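Local coordinates for protein BvnE (Penicillium brevicompactum, PDB 6U9I) that probably acts as a stereoselective semipinacolase, an isomerase that steers the rearrangement building the brevianamide skeleton, at residues H23-F32 / M75-M83; T42-A50 / A57-R65. One frame throughout, in Å; residues are numbered along the deposited sequence. Where two conformers were deposited one is given.

Contact 1 (H23-F32 / M75-M83); sequences HRWLSTMNDF and MKNFNLALM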
ATOM      1  N   HIS A  23      -4.390 -15.024  -5.991  1.00 16.53           N
ATOM      2  CA  HIS A  23      -3.768 -16.106  -5.239  1.00 18.76           C
ATOM      3  C   HIS A  23      -2.819 -16.913  -6.107  1.00 17.58           C
ATOM      4  O   HIS A  23      -1.805 -17.415  -5.608  1.00 19.56           O
ATOM      5  CB  HIS A  23      -4.840 -16.999  -4.613  1.00 20.80           C
ATOM      6  CG  HIS A  23      -5.429 -16.421  -3.360  1.00 25.54           C
ATOM      7  ND1 HIS A  23      -4.677 -16.187  -2.227  1.00 31.58           N
ATOM      8  CD2 HIS A  23      -6.685 -16.009  -3.069  1.00 27.25           C
ATOM      9  CE1 HIS A  23      -5.449 -15.660  -1.291  1.00 29.41           C
ATOM     10  NE2 HIS A  23      -6.671 -15.540  -1.776  1.00 26.34           N
ATOM     11  N   ARG A  24      -3.106 -17.033  -7.407  1.00 17.70           N
ATOM     12  CA  ARG A  24      -2.151 -17.694  -8.286  1.00 18.16           C
ATOM     13  C   ARG A  24      -0.851 -16.915  -8.355  1.00 17.46           C
ATOM     14  O   ARG A  24       0.238 -17.505  -8.379  1.00 17.50           O
ATOM     15  CB  ARG A  24      -2.742 -17.884  -9.683  1.00 17.37           C
ATOM     16  CG  ARG A  24      -1.794 -18.612 -10.642  1.00 22.47           C
ATOM     17  CD  ARG A  24      -2.427 -18.756 -12.011  1.00 24.29           C
ATOM     18  NE  ARG A  24      -2.762 -17.441 -12.555  1.00 24.11           N
ATOM     19  CZ  ARG A  24      -3.401 -17.248 -13.704  1.00 30.08           C
ATOM     20  NH1 ARG A  24      -3.669 -16.014 -14.112  1.00 23.42           N
ATOM     21  NH2 ARG A  24      -3.773 -18.292 -14.442  1.00 26.97           N
ATOM     22  N   TRP A  25      -0.944 -15.577  -8.397  1.00 17.67           N
ATOM     23  CA  TRP A  25       0.264 -14.762  -8.396  1.00 16.54           C
ATOM     24  C   TRP A  25       1.090 -15.014  -7.138  1.00 15.94           C
ATOM     25  O   TRP A  25       2.314 -15.157  -7.208  1.00 18.08           O
ATOM     26  CB  TRP A  25      -0.109 -13.283  -8.526  1.00 16.98           C
ATOM     27  CG  TRP A  25       1.072 -12.369  -8.571  1.00 18.47           C
ATOM     28  CD1 TRP A  25       1.871 -12.120  -9.650  1.00 20.10           C
ATOM     29  CD2 TRP A  25       1.593 -11.577  -7.489  1.00 18.54           C
ATOM     30  NE1 TRP A  25       2.859 -11.219  -9.310  1.00 20.04           N
ATOM     31  CE2 TRP A  25       2.709 -10.873  -7.990  1.00 16.82           C
ATOM     32  CE3 TRP A  25       1.223 -11.392  -6.146  1.00 18.96           C
ATOM     33  CZ2 TRP A  25       3.463 -10.003  -7.197  1.00 22.38           C
ATOM     34  CZ3 TRP A  25       1.981 -10.521  -5.359  1.00 17.59           C
ATOM     35  CH2 TRP A  25       3.082  -9.841  -5.890  1.00 23.75           C
ATOM     36  N   LEU A  26       0.434 -15.087  -5.976  1.00 14.14           N
ATOM     37  CA  LEU A  26       1.158 -15.387  -4.746  1.00 14.48           C
ATOM     38  C   LEU A  26       1.799 -16.770  -4.805  1.00 16.89           C
ATOM     39  O   LEU A  26       2.946 -16.949  -4.380  1.00 16.35           O
ATOM     40  CB  LEU A  26       0.212 -15.315  -3.545  1.00 17.99           C
ATOM     41  CG  LEU A  26      -0.193 -13.957  -2.962  1.00 26.21           C
ATOM     42  CD1 LEU A  26      -1.017 -14.199  -1.703  1.00 20.85           C
ATOM     43  CD2 LEU A  26       1.013 -13.082  -2.630  1.00 18.82           C
ATOM     44  N   SER A  27       1.065 -17.768  -5.307  1.00 15.44           N
ATOM     45  CA  SER A  27       1.587 -19.130  -5.257  1.00 17.82           C
ATOM     46  C   SER A  27       2.764 -19.298  -6.206  1.00 18.76           C
ATOM     47  O   SER A  27       3.730 -19.998  -5.880  1.00 19.38           O
ATOM     48  CB  SER A  27       0.483 -20.140  -5.574  1.00 23.51           C
ATOM     49  OG  SER A  27       0.194 -20.128  -6.956  1.00 30.72           O
ATOM     50  N   THR A  28       2.722 -18.639  -7.373  1.00 16.25           N
ATOM     51  CA  THR A  28       3.864 -18.738  -8.276  1.00 17.37           C
ATOM     52  C   THR A  28       5.051 -17.947  -7.744  1.00 19.52           C
ATOM     53  O   THR A  28       6.204 -18.326  -7.982  1.00 18.72           O
ATOM     54  CB  THR A  28       3.488 -18.294  -9.698  1.00 17.63           C
ATOM     55  OG1 THR A  28       2.996 -16.949  -9.694  1.00 17.29           O
ATOM     56  CG2 THR A  28       2.409 -19.207 -10.276  1.00 21.25           C
ATOM     57  N   MET A  29       4.806 -16.863  -7.006  1.00 18.44           N
ATOM     58  CA  MET A  29       5.923 -16.198  -6.347  1.00 18.31           C
ATOM     59  C   MET A  29       6.595 -17.143  -5.357  1.00 17.26           C
ATOM     60  O   MET A  29       7.828 -17.227  -5.305  1.00 17.71           O
ATOM     61  CB  MET A  29       5.453 -14.923  -5.641  1.00 19.86           C
ATOM     62  CG  MET A  29       5.201 -13.742  -6.598  1.00 18.30           C
ATOM     63  SD  MET A  29       6.693 -13.170  -7.432  1.00 20.71           S
ATOM     64  CE  MET A  29       7.442 -12.161  -6.158  1.00 26.53           C
ATOM     65  N   ASN A  30       5.798 -17.881  -4.585  1.00 15.48           N
ATOM     66  CA  ASN A  30       6.364 -18.814  -3.620  1.00 17.51           C
ATOM     67  C   ASN A  30       7.028 -20.018  -4.278  1.00 18.62           C
ATOM     68  O   ASN A  30       7.858 -20.676  -3.640  1.00 17.92           O
ATOM     69  CB  ASN A  30       5.275 -19.254  -2.646  1.00 16.30           C
ATOM     70  CG  ASN A  30       4.975 -18.172  -1.624  1.00 23.85           C
ATOM     71  OD1 ASN A  30       5.899 -17.585  -1.058  1.00 28.43           O
ATOM     72  ND2 ASN A  30       3.706 -17.850  -1.444  1.00 22.35           N
ATOM     73  N   ASP A  31       6.678 -20.327  -5.530  1.00 16.10           N
ATOM     74  CA  ASP A  31       7.434 -21.332  -6.271  1.00 16.44           C
ATOM     75  C   ASP A  31       8.885 -20.911  -6.443  1.00 24.58           C
ATOM     76  O   ASP A  31       9.771 -21.766  -6.556  1.00 19.19           O
ATOM     77  CB  ASP A  31       6.760 -21.592  -7.618  1.00 16.61           C
ATOM     78  CG  ASP A  31       5.455 -22.355  -7.469  1.00 20.16           C
ATOM     79  OD1 ASP A  31       5.310 -23.111  -6.474  1.00 19.44           O
ATOM     80  OD2 ASP A  31       4.580 -22.208  -8.340  1.00 21.46           O
ATOM     81  N   PHE A  32       9.143 -19.599  -6.468  1.00 18.75           N
ATOM     82  CA  PHE A  32      10.493 -19.044  -6.339  1.00 18.32           C
ATOM     83  C   PHE A  32      11.446 -19.602  -7.392  1.00 22.84           C
ATOM     84  O   PHE A  32      12.587 -19.965  -7.098  1.00 23.35           O
ATOM     85  CB  PHE A  32      11.046 -19.255  -4.926  1.00 19.76           C
ATOM     86  CG  PHE A  32      12.058 -18.215  -4.510  1.00 20.99           C
ATOM     87  CD1 PHE A  32      11.738 -16.865  -4.570  1.00 23.39           C
ATOM     88  CD2 PHE A  32      13.315 -18.585  -4.055  1.00 26.06           C
ATOM     89  CE1 PHE A  32      12.664 -15.897  -4.189  1.00 27.19           C
ATOM     90  CE2 PHE A  32      14.248 -17.621  -3.671  1.00 24.81           C
ATOM     91  CZ  PHE A  32      13.920 -16.281  -3.738  1.00 23.67           C
ATOM     92  N   MET A  75      18.900 -16.024  -2.083  1.00 29.36           N
ATOM     93  CA  MET A  75      17.996 -16.199  -0.962  1.00 24.97           C
ATOM     94  C   MET A  75      17.399 -17.597  -0.980  1.00 28.92           C
ATOM     95  O   MET A  75      17.265 -18.223  -2.036  1.00 28.26           O
ATOM     96  CB  MET A  75      16.884 -15.141  -0.977  1.00 30.31           C
ATOM     97  CG  MET A  75      17.437 -13.735  -1.142  1.00 37.74           C
ATOM     98  SD  MET A  75      16.516 -12.498  -0.238  1.00 46.56           S
ATOM     99  CE  MET A  75      14.911 -12.725  -0.989  1.00 31.99           C
ATOM    100  N   LYS A  76      17.061 -18.080   0.210  1.00 25.79           N
ATOM    101  CA  LYS A  76      16.481 -19.399   0.403  1.00 30.76           C
ATOM    102  C   LYS A  76      15.216 -19.268   1.240  1.00 28.35           C
ATOM    103  O   LYS A  76      15.028 -18.291   1.969  1.00 28.60           O
ATOM    104  CB  LYS A  76      17.466 -20.363   1.105  1.00 35.20           C
ATOM    105  CG  LYS A  76      18.929 -20.149   0.743  1.00 47.89           C
ATOM    106  CD  LYS A  76      19.680 -19.408   1.858  1.00 55.37           C
ATOM    107  CE  LYS A  76      20.941 -18.707   1.341  1.00 47.20           C
ATOM    108  NZ  LYS A  76      21.697 -18.059   2.448  1.00 43.47           N
ATOM    109  N   ASN A  77      14.358 -20.284   1.140  1.00 26.29           N
ATOM    110  CA  ASN A  77      13.160 -20.396   1.977  1.00 26.57           C
ATOM    111  C   ASN A  77      12.295 -19.142   1.883  1.00 25.38           C
ATOM    112  O   ASN A  77      11.795 -18.623   2.885  1.00 24.66           O
ATOM    113  CB  ASN A  77      13.535 -20.700   3.424  1.00 32.31           C
ATOM    114  CG  ASN A  77      14.219 -22.035   3.557  1.00 40.38           C
ATOM    115  OD1 ASN A  77      13.835 -23.002   2.899  1.00 39.11           O
ATOM    116  ND2 ASN A  77      15.258 -22.092   4.379  1.00 32.89           N
ATOM    117  N   PHE A  78      12.128 -18.658   0.658  1.00 22.47           N
ATOM    118  CA  PHE A  78      11.305 -17.482   0.400  1.00 21.01           C
ATOM    119  C   PHE A  78       9.840 -17.775   0.684  1.00 24.54           C
ATOM    120  O   PHE A  78       9.320 -18.839   0.329  1.00 23.54           O
ATOM    121  CB  PHE A  78      11.471 -17.050  -1.053  1.00 21.56           C
ATOM    122  CG  PHE A  78      10.608 -15.876  -1.454  1.00 24.26           C
ATOM    123  CD1 PHE A  78      10.971 -14.580  -1.110  1.00 25.46           C
ATOM    124  CD2 PHE A  78       9.447 -16.070  -2.197  1.00 24.05           C
ATOM    125  CE1 PHE A  78      10.180 -13.491  -1.493  1.00 26.91           C
ATOM    126  CE2 PHE A  78       8.656 -14.990  -2.587  1.00 23.65           C
ATOM    127  CZ  PHE A  78       9.025 -13.702  -2.230  1.00 21.20           C
ATOM    128  N   ASN A  79       9.163 -16.816   1.307  1.00 20.58           N
ATOM    129  CA  ASN A  79       7.720 -16.903   1.459  1.00 19.79           C
ATOM    130  C   ASN A  79       7.117 -15.518   1.306  1.00 19.60           C
ATOM    131  O   ASN A  79       7.630 -14.547   1.864  1.00 23.10           O
ATOM    132  CB  ASN A  79       7.308 -17.490   2.808  1.00 25.98           C
ATOM    133  CG  ASN A  79       5.795 -17.596   2.947  1.00 27.06           C
ATOM    134  OD1 ASN A  79       5.155 -18.455   2.329  1.00 32.28           O
ATOM    135  ND2 ASN A  79       5.213 -16.706   3.730  1.00 22.05           N
ATOM    136  N   LEU A  80       6.037 -15.441   0.535  1.00 17.66           N
ATOM    137  CA  LEU A  80       5.266 -14.215   0.361  1.00 15.92           C
ATOM    138  C   LEU A  80       3.821 -14.546   0.699  1.00 15.15           C
ATOM    139  O   LEU A  80       3.282 -15.535   0.195  1.00 17.88           O
ATOM    140  CB  LEU A  80       5.388 -13.691  -1.075  1.00 14.66           C
ATOM    141  CG  LEU A  80       4.693 -12.375  -1.415  1.00 18.23           C
ATOM    142  CD1 LEU A  80       5.291 -11.240  -0.609  1.00 16.91           C
ATOM    143  CD2 LEU A  80       4.829 -12.094  -2.916  1.00 16.42           C
ATOM    144  N   ALA A  81       3.201 -13.740   1.559  1.00 15.80           N
ATOM    145  CA  ALA A  81       1.886 -14.111   2.059  1.00 15.53           C
ATOM    146  C   ALA A  81       1.141 -12.871   2.510  1.00 16.68           C
ATOM    147  O   ALA A  81       1.744 -11.850   2.846  1.00 14.50           O
ATOM    148  CB  ALA A  81       1.997 -15.110   3.220  1.00 17.84           C
ATOM    149  N   LEU A  82      -0.184 -12.982   2.539  1.00 14.68           N
ATOM    150  CA  LEU A  82      -0.982 -11.922   3.139  1.00 14.82           C
ATOM    151  C   LEU A  82      -0.527 -11.678   4.575  1.00 15.78           C
ATOM    152  O   LEU A  82      -0.191 -12.622   5.302  1.00 14.94           O
ATOM    153  CB  LEU A  82      -2.471 -12.289   3.101  1.00 16.60           C
ATOM    154  CG  LEU A  82      -3.112 -12.085   1.721  1.00 18.68           C
ATOM    155  CD1 LEU A  82      -4.319 -12.994   1.531  1.00 17.55           C
ATOM    156  CD2 LEU A  82      -3.500 -10.618   1.516  1.00 19.09           C
ATOM    157  N   MET A  83      -0.473 -10.394   4.961  1.00 12.57           N
ATOM    158  CA  MET A  83      -0.177 -10.016   6.338  1.00 13.11           C
ATOM    159  C   MET A  83      -1.183 -10.685   7.269  1.00 14.91           C
ATOM    160  O   MET A  83      -2.294 -11.015   6.854  1.00 14.28           O
ATOM    161  CB  MET A  83      -0.240  -8.495   6.507  1.00 14.75           C
ATOM    162  CG  MET A  83       0.968  -7.761   5.896  1.00 13.14           C
ATOM    163  SD  MET A  83       2.407  -7.867   6.969  1.00 16.37           S
ATOM    164  CE  MET A  83       1.967  -6.707   8.286  1.00 18.45           C
TER
HETATM  165  O   HOH W   1      10.001 -20.529  -1.524  1.00 28.80           O
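N30, in the last turn of helix 14-31, lays its carboxamide against the backbone of L80 in strand 78-82 and bonds it twice. N30 OD1 accepts from L80 N at 2.7 Å, on a lone pair in the carbonyl plane, while N30 ND2 donates to L80 O at 2.9 Å, almost straight at 169°. Beside these hydrogen bonds the L80 side chain packs on the helix: its CG is 3.9 Å from L26 CD2, and its CD2 lies 4.0 Å from M29 CB and also reaches the W25 ring at CZ3. Just past the helix, F32 takes up positive phi and turns its ring over F78. The two ring planes are nearly parallel (12°) but slid apart, leaving F78 CB over the centre of the F32 ring at 3.4 Å as a CH-pi contact. M75 O lies at the edge of the F32 ring, 3.5 Å from F32 CE2. A water that donates to both N30 O and F78 O spans the backbones between the amide and the phenyl pair.

What positions the amide is its first torsion: with CG anti to the carbonyl carbon (chi1 -76°), it swings off the helix flank onto L80. Further out, N79 and A81 pair with Y104 and A102 of strand 96-107, so N30 serves the other edge of the strand, and W25 continues inward to L101, V118 and L120. Were a leucine to stand in for N30, the N-H and C=O of L80 would probably lose their mates on that edge, and the helix end would be freer to shift along the strand. Helix and sheet edge are thus joined by an amide imitating a neighbouring strand's peptide group and by apolar packing, L80 on L26 and M29, F32 on F78.

Contact 2 (T42-A50 / A57-R65); sequences TEECVTRPA and APLNNGQLR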
ATOM      1  N   THR A  42       0.771 -10.351 -19.035  1.00 18.09           N
ATOM      2  CA  THR A  42       0.669  -9.891 -20.419  1.00 16.46           C
ATOM      3  C   THR A  42       2.054  -9.532 -20.954  1.00 20.14           C
ATOM      4  O   THR A  42       3.013  -9.360 -20.201  1.00 19.49           O
ATOM      5  CB  THR A  42      -0.238  -8.668 -20.535  1.00 17.93           C
ATOM      6  OG1 THR A  42       0.351  -7.588 -19.798  1.00 15.08           O
ATOM      7  CG2 THR A  42      -1.629  -8.957 -20.029  1.00 18.17           C
ATOM      8  N   GLU A  43       2.154  -9.367 -22.282  1.00 20.42           N
ATOM      9  CA  GLU A  43       3.468  -9.104 -22.862  1.00 21.05           C
ATOM     10  C   GLU A  43       4.027  -7.756 -22.424  1.00 17.89           C
ATOM     11  O   GLU A  43       5.243  -7.622 -22.261  1.00 21.61           O
ATOM     12  CB  GLU A  43       3.410  -9.193 -24.392  1.00 27.68           C
ATOM     13  CG  GLU A  43       2.966 -10.569 -24.898  1.00 42.23           C
ATOM     14  CD  GLU A  43       3.800 -11.711 -24.316  1.00 52.66           C
ATOM     15  OE1 GLU A  43       3.211 -12.756 -23.954  1.00 57.38           O
ATOM     16  OE2 GLU A  43       5.044 -11.567 -24.226  1.00 57.20           O
ATOM     17  N   GLU A  44       3.163  -6.770 -22.185  1.00 18.94           N
ATOM     18  CA  GLU A  44       3.588  -5.419 -21.841  1.00 25.63           C
ATOM     19  C   GLU A  44       3.632  -5.171 -20.339  1.00 20.29           C
ATOM     20  O   GLU A  44       3.956  -4.056 -19.918  1.00 19.04           O
ATOM     21  CB  GLU A  44       2.655  -4.401 -22.495  1.00 25.11           C
ATOM     22  CG  GLU A  44       2.478  -4.585 -23.999  1.00 34.73           C
ATOM     23  CD  GLU A  44       3.576  -3.919 -24.803  1.00 46.52           C
ATOM     24  OE1 GLU A  44       3.973  -2.789 -24.444  1.00 49.64           O
ATOM     25  OE2 GLU A  44       4.034  -4.525 -25.799  1.00 46.52           O
ATOM     26  N   CYS A  45       3.335  -6.184 -19.530  1.00 16.87           N
ATOM     27  CA  CYS A  45       3.292  -6.024 -18.079  1.00 16.13           C
ATOM     28  C   CYS A  45       4.598  -5.464 -17.516  1.00 19.21           C
ATOM     29  O   CYS A  45       5.690  -5.896 -17.888  1.00 18.68           O
ATOM     30  CB  CYS A  45       2.990  -7.378 -17.436  1.00 16.00           C
ATOM     31  SG  CYS A  45       2.579  -7.258 -15.678  1.00 17.98           S
ATOM     32  N   VAL A  46       4.487  -4.500 -16.594  1.00 18.26           N
ATOM     33  CA  VAL A  46       5.657  -4.066 -15.837  1.00 15.68           C
ATOM     34  C   VAL A  46       5.369  -4.192 -14.347  1.00 17.37           C
ATOM     35  O   VAL A  46       4.219  -4.134 -13.909  1.00 16.41           O
ATOM     36  CB  VAL A  46       6.102  -2.624 -16.163  1.00 17.57           C
ATOM     37  CG1 VAL A  46       6.550  -2.519 -17.623  1.00 19.45           C
ATOM     38  CG2 VAL A  46       4.997  -1.651 -15.860  1.00 20.85           C
ATOM     39  N   THR A  47       6.434  -4.383 -13.579  1.00 15.22           N
ATOM     40  CA  THR A  47       6.408  -4.279 -12.129  1.00 16.28           C
ATOM     41  C   THR A  47       7.003  -2.927 -11.764  1.00 16.48           C
ATOM     42  O   THR A  47       8.112  -2.594 -12.206  1.00 17.24           O
ATOM     43  CB  THR A  47       7.205  -5.419 -11.488  1.00 22.73           C
ATOM     44  OG1 THR A  47       6.504  -6.659 -11.684  1.00 20.68           O
ATOM     45  CG2 THR A  47       7.398  -5.174  -9.994  1.00 19.27           C
ATOM     46  N   ARG A  48       6.253  -2.133 -10.996  1.00 14.06           N
ATOM     47  CA  ARG A  48       6.659  -0.768 -10.672  0.54 15.95           C
ATOM     48  C   ARG A  48       7.009  -0.675  -9.197  1.00 17.00           C
ATOM     49  O   ARG A  48       6.103  -0.641  -8.349  1.00 15.62           O
ATOM     50  CB  ARG A  48       5.551   0.232 -11.009  0.54 17.19           C
ATOM     51  CG  ARG A  48       4.840   0.005 -12.332  0.54 18.15           C
ATOM     52  CD  ARG A  48       3.631   0.927 -12.424  0.54 21.92           C
ATOM     53  NE  ARG A  48       2.952   0.825 -13.709  0.54 19.56           N
ATOM     54  CZ  ARG A  48       3.274   1.537 -14.780  0.54 27.02           C
ATOM     55  NH1 ARG A  48       4.273   2.408 -14.721  0.54 27.83           N
ATOM     56  NH2 ARG A  48       2.598   1.372 -15.910  0.54 26.34           N
ATOM     57  N   PRO A  49       8.288  -0.621  -8.836  1.00 16.82           N
ATOM     58  CA  PRO A  49       8.639  -0.410  -7.430  1.00 17.53           C
ATOM     59  C   PRO A  49       8.191   0.964  -6.956  1.00 17.27           C
ATOM     60  O   PRO A  49       8.216   1.945  -7.703  1.00 18.42           O
ATOM     61  CB  PRO A  49      10.169  -0.542  -7.409  1.00 19.13           C
ATOM     62  CG  PRO A  49      10.524  -1.230  -8.694  1.00 22.73           C
ATOM     63  CD  PRO A  49       9.477  -0.816  -9.683  1.00 21.78           C
ATOM     64  N   ALA A  50       7.762   1.017  -5.703  1.00 15.55           N
ATOM     65  CA  ALA A  50       7.352   2.250  -5.050  1.00 13.63           C
ATOM     66  C   ALA A  50       7.768   2.142  -3.596  1.00 18.09           C
ATOM     67  O   ALA A  50       8.010   1.035  -3.106  1.00 15.33           O
ATOM     68  CB  ALA A  50       5.836   2.483  -5.166  1.00 14.35           C
ATOM     69  N   ALA A  57      13.046   2.493 -11.542  1.00 20.87           N
ATOM     70  CA  ALA A  57      12.095   2.509 -12.638  1.00 20.88           C
ATOM     71  C   ALA A  57      11.404   1.153 -12.759  1.00 17.96           C
ATOM     72  O   ALA A  57      11.881   0.152 -12.213  1.00 22.75           O
ATOM     73  CB  ALA A  57      12.806   2.860 -13.945  1.00 22.15           C
ATOM     74  N   PRO A  58      10.279   1.091 -13.476  1.00 20.28           N
ATOM     75  CA  PRO A  58       9.604  -0.200 -13.672  1.00 19.36           C
ATOM     76  C   PRO A  58      10.478  -1.193 -14.422  1.00 23.74           C
ATOM     77  O   PRO A  58      11.382  -0.830 -15.184  1.00 21.52           O
ATOM     78  CB  PRO A  58       8.367   0.161 -14.497  1.00 20.44           C
ATOM     79  CG  PRO A  58       8.129   1.623 -14.217  1.00 24.82           C
ATOM     80  CD  PRO A  58       9.500   2.205 -14.047  1.00 22.81           C
ATOM     81  N   LEU A  59      10.170  -2.470 -14.216  1.00 18.15           N
ATOM     82  CA  LEU A  59      10.843  -3.576 -14.881  1.00 17.23           C
ATOM     83  C   LEU A  59       9.846  -4.281 -15.794  1.00 23.22           C
ATOM     84  O   LEU A  59       8.752  -4.646 -15.354  1.00 20.46           O
ATOM     85  CB  LEU A  59      11.408  -4.569 -13.861  1.00 19.44           C
ATOM     86  CG  LEU A  59      12.509  -4.117 -12.894  1.00 19.64           C
ATOM     87  CD1 LEU A  59      11.942  -3.305 -11.734  1.00 23.03           C
ATOM     88  CD2 LEU A  59      13.274  -5.333 -12.364  1.00 21.53           C
ATOM     89  N   ASN A  60      10.221  -4.486 -17.054  1.00 17.17           N
ATOM     90  CA  ASN A  60       9.379  -5.282 -17.932  1.00 16.20           C
ATOM     91  C   ASN A  60       9.638  -6.763 -17.656  1.00 17.62           C
ATOM     92  O   ASN A  60      10.420  -7.122 -16.769  1.00 17.79           O
ATOM     93  CB  ASN A  60       9.604  -4.900 -19.403  1.00 18.77           C
ATOM     94  CG  ASN A  60      11.032  -5.132 -19.868  1.00 22.36           C
ATOM     95  OD1 ASN A  60      11.713  -6.042 -19.404  1.00 20.02           O
ATOM     96  ND2 ASN A  60      11.486  -4.311 -20.814  1.00 22.38           N
ATOM     97  N   ASN A  61       8.953  -7.636 -18.400  1.00 16.61           N
ATOM     98  CA  ASN A  61       9.012  -9.069 -18.101  1.00 18.68           C
ATOM     99  C   ASN A  61      10.440  -9.598 -18.200  1.00 20.99           C
ATOM    100  O   ASN A  61      10.874 -10.399 -17.361  1.00 19.28           O
ATOM    101  CB  ASN A  61       8.101  -9.853 -19.048  1.00 18.64           C
ATOM    102  CG  ASN A  61       6.625  -9.622 -18.786  1.00 22.10           C
ATOM    103  OD1 ASN A  61       6.226  -9.242 -17.688  1.00 23.78           O
ATOM    104  ND2 ASN A  61       5.797  -9.873 -19.803  1.00 21.70           N
ATOM    105  N   GLY A  62      11.182  -9.165 -19.223  1.00 19.02           N
ATOM    106  CA  GLY A  62      12.552  -9.629 -19.372  1.00 23.75           C
ATOM    107  C   GLY A  62      13.473  -9.113 -18.284  1.00 23.26           C
ATOM    108  O   GLY A  62      14.315  -9.852 -17.773  1.00 20.20           O
ATOM    109  N   GLN A  63      13.333  -7.834 -17.920  1.00 22.32           N
ATOM    110  CA  GLN A  63      14.131  -7.281 -16.826  1.00 20.20           C
ATOM    111  C   GLN A  63      13.815  -7.965 -15.503  1.00 18.14           C
ATOM    112  O   GLN A  63      14.712  -8.204 -14.686  1.00 19.48           O
ATOM    113  CB  GLN A  63      13.876  -5.782 -16.698  1.00 15.54           C
ATOM    114  CG  GLN A  63      14.457  -4.990 -17.868  1.00 18.76           C
ATOM    115  CD  GLN A  63      13.980  -3.560 -17.887  1.00 22.35           C
ATOM    116  OE1 GLN A  63      12.831  -3.274 -17.552  1.00 21.02           O
ATOM    117  NE2 GLN A  63      14.851  -2.648 -18.326  1.00 28.83           N
ATOM    118  N   LEU A  64      12.537  -8.239 -15.263  1.00 17.27           N
ATOM    119  CA  LEU A  64      12.122  -8.865 -14.015  1.00 16.46           C
ATOM    120  C   LEU A  64      12.645 -10.292 -13.915  1.00 18.40           C
ATOM    121  O   LEU A  64      13.106 -10.718 -12.847  1.00 19.91           O
ATOM    122  CB  LEU A  64      10.599  -8.833 -13.916  1.00 17.10           C
ATOM    123  CG  LEU A  64       9.942  -9.216 -12.596  1.00 18.75           C
ATOM    124  CD1 LEU A  64      10.304  -8.235 -11.489  1.00 18.29           C
ATOM    125  CD2 LEU A  64       8.434  -9.311 -12.797  1.00 20.68           C
ATOM    126  N   ARG A  65      12.593 -11.042 -15.017  1.00 19.62           N
ATOM    127  CA  ARG A  65      13.161 -12.387 -15.013  1.00 20.63           C
ATOM    128  C   ARG A  65      14.645 -12.344 -14.655  1.00 23.16           C
ATOM    129  O   ARG A  65      15.115 -13.106 -13.803  1.00 20.41           O
ATOM    130  CB  ARG A  65      12.937 -13.050 -16.373  1.00 21.32           C
ATOM    131  CG  ARG A  65      13.323 -14.529 -16.429  1.00 23.52           C
ATOM    132  CD  ARG A  65      13.255 -15.046 -17.869  1.00 23.72           C
ATOM    133  NE  ARG A  65      11.882 -15.182 -18.352  1.00 24.75           N
ATOM    134  CZ  ARG A  65      11.148 -16.287 -18.221  1.00 29.33           C
ATOM    135  NH1 ARG A  65      11.652 -17.359 -17.617  1.00 24.37           N
ATOM    136  NH2 ARG A  65       9.909 -16.323 -18.697  1.00 31.03           N
TER
HETATM  137  O   HOH W   2       6.772  -6.557 -20.222  1.00 17.10           O
HETATM  138  O   HOH W   3       7.146 -10.481 -22.510  1.00 40.61           O
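T47 and L59 pair across a short antiparallel beta hairpin, strand 45-50 with strand 59-60, whose second arm runs straight into helix 61-74. They form a hydrogen-bonded pair: T47 N to L59 O and L59 N to T47 O are both 2.9 Å. Next to it V46 CB rests alongside the P58 ring, and P49 CG packs on L59 CD1 at 3.9 Å.

N61, the first residue of the helix, ties it back to the turn T42-C45 that leads into strand 45-50. From CB, the torsion that sets CG anti to the carbonyl carbon (chi1 -70°) sends the amide toward this type I turn, with N61 CG 3.9 Å from both T42 O and C45 O. At the tip the two atoms part. N61 OD1 lies 3.4 Å from C45 O with no bond between the two oxygens, and R41 donates to N61 OD1. N61 ND2 donates to T42 O at 2.9 Å, and this oxygen also accepts from C45 N on the opposite face of its carbonyl plane, so turn and helix start share one acceptor. Two waters complete the junction: one links N61 N to the carbonyls of E43 and C45, the other lies between ND2 and the E43 carboxylate.

On the face that carries T47 and L59, T47 OG1 meets L64 CD2 at 3.5 Å while also bonding R41, which therefore braces both T47 and N61. The helix start is closed by a capping box: N60 N donates to Q63 OE1, and Q63 N returns to N60 OD1 at 2.8 Å, the N-H pointing almost head-on at the amide oxygen (C=O...N 170°).

Overall arrangement
From the N terminus the chain runs through helix 14-31, which supplies the first half of contact 1, and past the short helix 34-37 into strand 45-50. Contact 2 then closes a short loop by folding strand 59-60 back on strand 45-50 and launching helix 61-74. That helix leads directly to strand 78-82, whose docking on the first helix in contact 1 closes a longer loop, with contact 2 nested inside it. The two contacts do not touch: their centres lie about 18 Å apart, on opposite sides of the chain's centre. Each reaches the same mixed sheet, contact 2 through strand 129-136 and contact 1 through strand 96-107, and helix 61-74 links them in the chain.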